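ABM domain-containing protein (Caulobacter crescentus, PDB 3BM7) is of unknown function but adopts a ferredoxin-like fold and is probably an antibiotic biosynthesis monooxygenase. Local coordinates at residues Glu36-Phe41 against Ala97-Met102. Sequence-based numbering, arbitrary orientation. Where two conformers were deposited one is given.
Sequences EFEKVF and AMGPTM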
ATOM      1  N   GLU A  36      -7.205   6.135  20.754  0.50 21.90           N
ATOM      2  CA  GLU A  36      -6.176   7.150  20.971  0.50 22.00           C
ATOM      3  C   GLU A  36      -5.225   7.191  19.786  0.50 21.37           C
ATOM      4  O   GLU A  36      -4.967   8.246  19.201  0.50 21.84           O
ATOM      5  CB  GLU A  36      -5.410   6.813  22.264  0.50 22.70           C
ATOM      6  CG  GLU A  36      -4.251   7.745  22.656  0.50 22.77           C
ATOM      7  CD  GLU A  36      -3.620   7.362  24.004  0.50 24.15           C
ATOM      8  OE1 GLU A  36      -4.135   6.439  24.677  0.50 27.65           O
ATOM      9  OE2 GLU A  36      -2.614   7.984  24.399  0.50 28.62           O
ATOM     10  N   PHE A  37      -4.720   6.020  19.437  1.00 19.70           N
ATOM     11  CA  PHE A  37      -3.821   5.879  18.308  1.00 19.17           C
ATOM     12  C   PHE A  37      -4.461   6.447  17.023  1.00 18.99           C
ATOM     13  O   PHE A  37      -3.819   7.232  16.314  1.00 20.21           O
ATOM     14  CB  PHE A  37      -3.417   4.425  18.093  1.00 18.35           C
ATOM     15  CG  PHE A  37      -2.834   4.180  16.732  1.00 20.52           C
ATOM     16  CD1 PHE A  37      -1.544   4.592  16.445  1.00 21.00           C
ATOM     17  CD2 PHE A  37      -3.602   3.633  15.708  1.00 19.92           C
ATOM     18  CE1 PHE A  37      -1.006   4.383  15.221  1.00 22.01           C
ATOM     19  CE2 PHE A  37      -3.064   3.435  14.475  1.00 21.51           C
ATOM     20  CZ  PHE A  37      -1.788   3.822  14.220  1.00 23.09           C
ATOM     21  N   GLU A  38      -5.689   6.034  16.708  1.00 19.42           N
ATOM     22  CA  GLU A  38      -6.301   6.489  15.457  1.00 19.63           C
ATOM     23  C   GLU A  38      -6.497   8.002  15.399  1.00 20.54           C
ATOM     24  O   GLU A  38      -6.301   8.627  14.360  1.00 21.41           O
ATOM     25  CB  GLU A  38      -7.620   5.760  15.139  1.00 20.07           C
ATOM     26  CG  GLU A  38      -7.403   4.278  14.831  1.00 19.87           C
ATOM     27  CD  GLU A  38      -8.657   3.539  14.440  1.00 23.82           C
ATOM     28  OE1 GLU A  38      -9.666   4.212  14.162  1.00 26.81           O
ATOM     29  OE2 GLU A  38      -8.634   2.289  14.443  1.00 24.04           O
ATOM     30  N   LYS A  39      -6.874   8.602  16.524  1.00 20.62           N
ATOM     31  CA  LYS A  39      -7.017  10.053  16.548  1.00 21.86           C
ATOM     32  C   LYS A  39      -5.718  10.779  16.254  1.00 20.31           C
ATOM     33  O   LYS A  39      -5.711  11.713  15.446  1.00 23.41           O
ATOM     34  CB  LYS A  39      -7.585  10.514  17.902  1.00 23.42           C
ATOM     35  CG  LYS A  39      -7.851  12.016  17.939  1.00 30.79           C
ATOM     36  N   VAL A  40      -4.618  10.352  16.879  1.00 20.55           N
ATOM     37  CA  VAL A  40      -3.326  10.970  16.629  1.00 20.06           C
ATOM     38  C   VAL A  40      -2.904  10.713  15.187  1.00 21.24           C
ATOM     39  O   VAL A  40      -2.439  11.622  14.492  1.00 20.41           O
ATOM     40  CB  VAL A  40      -2.259  10.416  17.554  1.00 20.76           C
ATOM     41  CG1 VAL A  40      -0.873  10.974  17.186  1.00 26.25           C
ATOM     42  CG2 VAL A  40      -2.623  10.729  19.021  1.00 25.79           C
ATOM     43  N   PHE A  41      -3.057   9.469  14.731  1.00 20.24           N
ATOM     44  CA  PHE A  41      -2.647   9.166  13.381  1.00 20.40           C
ATOM     45  C   PHE A  41      -3.444   9.950  12.322  1.00 20.18           C
ATOM     46  O   PHE A  41      -2.874  10.445  11.352  1.00 19.89           O
ATOM     47  CB  PHE A  41      -2.696   7.668  13.061  1.00 19.24           C
ATOM     48  CG  PHE A  41      -1.872   7.339  11.853  1.00 19.44           C
ATOM     49  CD1 PHE A  41      -2.362   7.558  10.586  1.00 21.20           C
ATOM     50  CD2 PHE A  41      -0.568   6.950  11.998  1.00 21.95           C
ATOM     51  CE1 PHE A  41      -1.541   7.335   9.482  1.00 21.57           C
ATOM     52  CE2 PHE A  41       0.234   6.711  10.891  1.00 23.39           C
ATOM     53  CZ  PHE A  41      -0.278   6.916   9.658  1.00 20.70           C
ATOM     54  N   ALA A  97       3.514  11.210  20.488  1.00 24.49           N
ATOM     55  CA  ALA A  97       2.158  11.012  21.009  1.00 23.01           C
ATOM     56  C   ALA A  97       1.693   9.550  20.821  1.00 24.85           C
ATOM     57  O   ALA A  97       0.977   9.020  21.670  1.00 28.77           O
ATOM     58  CB  ALA A  97       1.172  12.002  20.352  1.00 23.53           C
HETATM   59  N   MSE A  98       2.100   8.898  19.739  0.50 24.04           N
HETATM   60  CA  MSE A  98       1.648   7.525  19.450  0.50 23.45           C
HETATM   61  C   MSE A  98       2.495   6.426  20.029  0.50 25.30           C
HETATM   62  O   MSE A  98       2.028   5.294  20.148  0.50 22.67           O
HETATM   63  CB  MSE A  98       1.555   7.286  17.944  0.50 24.13           C
HETATM   64  CG  MSE A  98       0.522   8.110  17.318  0.50 24.91           C
HETATM   65 SE   MSE A  98       0.458   7.845  15.418  0.37 23.98          SE
HETATM   66  CE  MSE A  98       2.240   6.894  15.087  0.50 20.28           C
ATOM     67  N   GLY A  99       3.752   6.718  20.354  1.00 26.30           N
ATOM     68  CA  GLY A  99       4.611   5.716  20.967  1.00 26.10           C
ATOM     69  C   GLY A  99       3.965   4.968  22.120  1.00 25.79           C
ATOM     70  O   GLY A  99       3.996   3.754  22.137  1.00 24.50           O
ATOM     71  N   PRO A 100       3.398   5.694  23.100  1.00 23.61           N
ATOM     72  CA  PRO A 100       2.812   5.016  24.254  1.00 24.86           C
ATOM     73  C   PRO A 100       1.636   4.115  23.962  1.00 22.33           C
ATOM     74  O   PRO A 100       1.271   3.319  24.835  1.00 24.95           O
ATOM     75  CB  PRO A 100       2.397   6.173  25.186  1.00 26.22           C
ATOM     76  CG  PRO A 100       3.141   7.341  24.703  1.00 27.76           C
ATOM     77  CD  PRO A 100       3.387   7.158  23.260  1.00 26.96           C
ATOM     78  N   THR A 101       1.041   4.227  22.757  1.00 20.22           N
ATOM     79  CA  THR A 101      -0.052   3.332  22.362  1.00 19.33           C
ATOM     80  C   THR A 101       0.435   2.008  21.775  1.00 19.43           C
ATOM     81  O   THR A 101      -0.364   1.127  21.508  1.00 19.86           O
ATOM     82  CB  THR A 101      -1.050   3.975  21.354  1.00 19.62           C
ATOM     83  OG1 THR A 101      -0.431   4.131  20.064  1.00 19.89           O
ATOM     84  CG2 THR A 101      -1.567   5.315  21.862  1.00 21.25           C
HETATM   85  N   MSE A 102       1.731   1.918  21.478  1.00 21.76           N
HETATM   86  CA  MSE A 102       2.246   0.770  20.750  1.00 20.38           C
HETATM   87  C   MSE A 102       2.347  -0.491  21.602  1.00 20.71           C
HETATM   88  O   MSE A 102       2.617  -0.420  22.805  1.00 19.87           O
HETATM   89  CB  MSE A 102       3.611   1.100  20.140  1.00 22.41           C
HETATM   90  CG  MSE A 102       3.556   2.195  19.124  1.00 23.81           C
HETATM   91 SE   MSE A 102       2.535   1.681  17.535  0.75 24.91          SE
HETATM   92  CE  MSE A 102       1.862   3.355  17.061  1.00 29.89           C
TER
HETATM   93  O   HOH W   1      -1.062   9.720  23.248  1.00 60.31           O
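In the conformer described, the selenium of selenomethionine Met98 touches both Phe37 and Phe41 of the helical segment 36-41 and makes a Met-aromatic contact with each. Toward Phe37 the approach is oblique: SE is 4.7 Å from the centroid of the Phe37 ring, 57° off the ring normal. Toward Phe41 it arrives at the edge, with Met98 SE 3.7 Å from Phe41 CD2 and 75° off the normal of that ring. Chi3 of -15° turns Met98 CE back beside the two rings. Val40 flanks this group, its CG1 resting 3.9 Å from Ala97 CB. Farther along, Phe37 CB lies 3.6 Å from Thr101 OG1, the two side chains crossing at about a right angle, and Met102 CE meets Phe37 CE1 obliquely at 3.6 Å. Thr101 is held by its own segment: OG1 donates to Met98 O over 2.7 Å, in the carbonyl plane and on a lone pair, while Thr101 N grips the same oxygen. Its methyl CG2 turns instead to the extended Glu36 chain, 3.6 Å from Glu36 CD. No direct hydrogen bond joins the segments; in the Glu36 conformer described, a water donates to Glu36 OE2 and to Ala97 O. Phe37 also packs on Leu27, Val29 and Leu60, tying the contact to the sheet. It thus packs helix 34-51 against the end of helix 89-98 and the 3-10 turn leading into strand 102-113, over the antiparallel sheet of the ferredoxin-like fold.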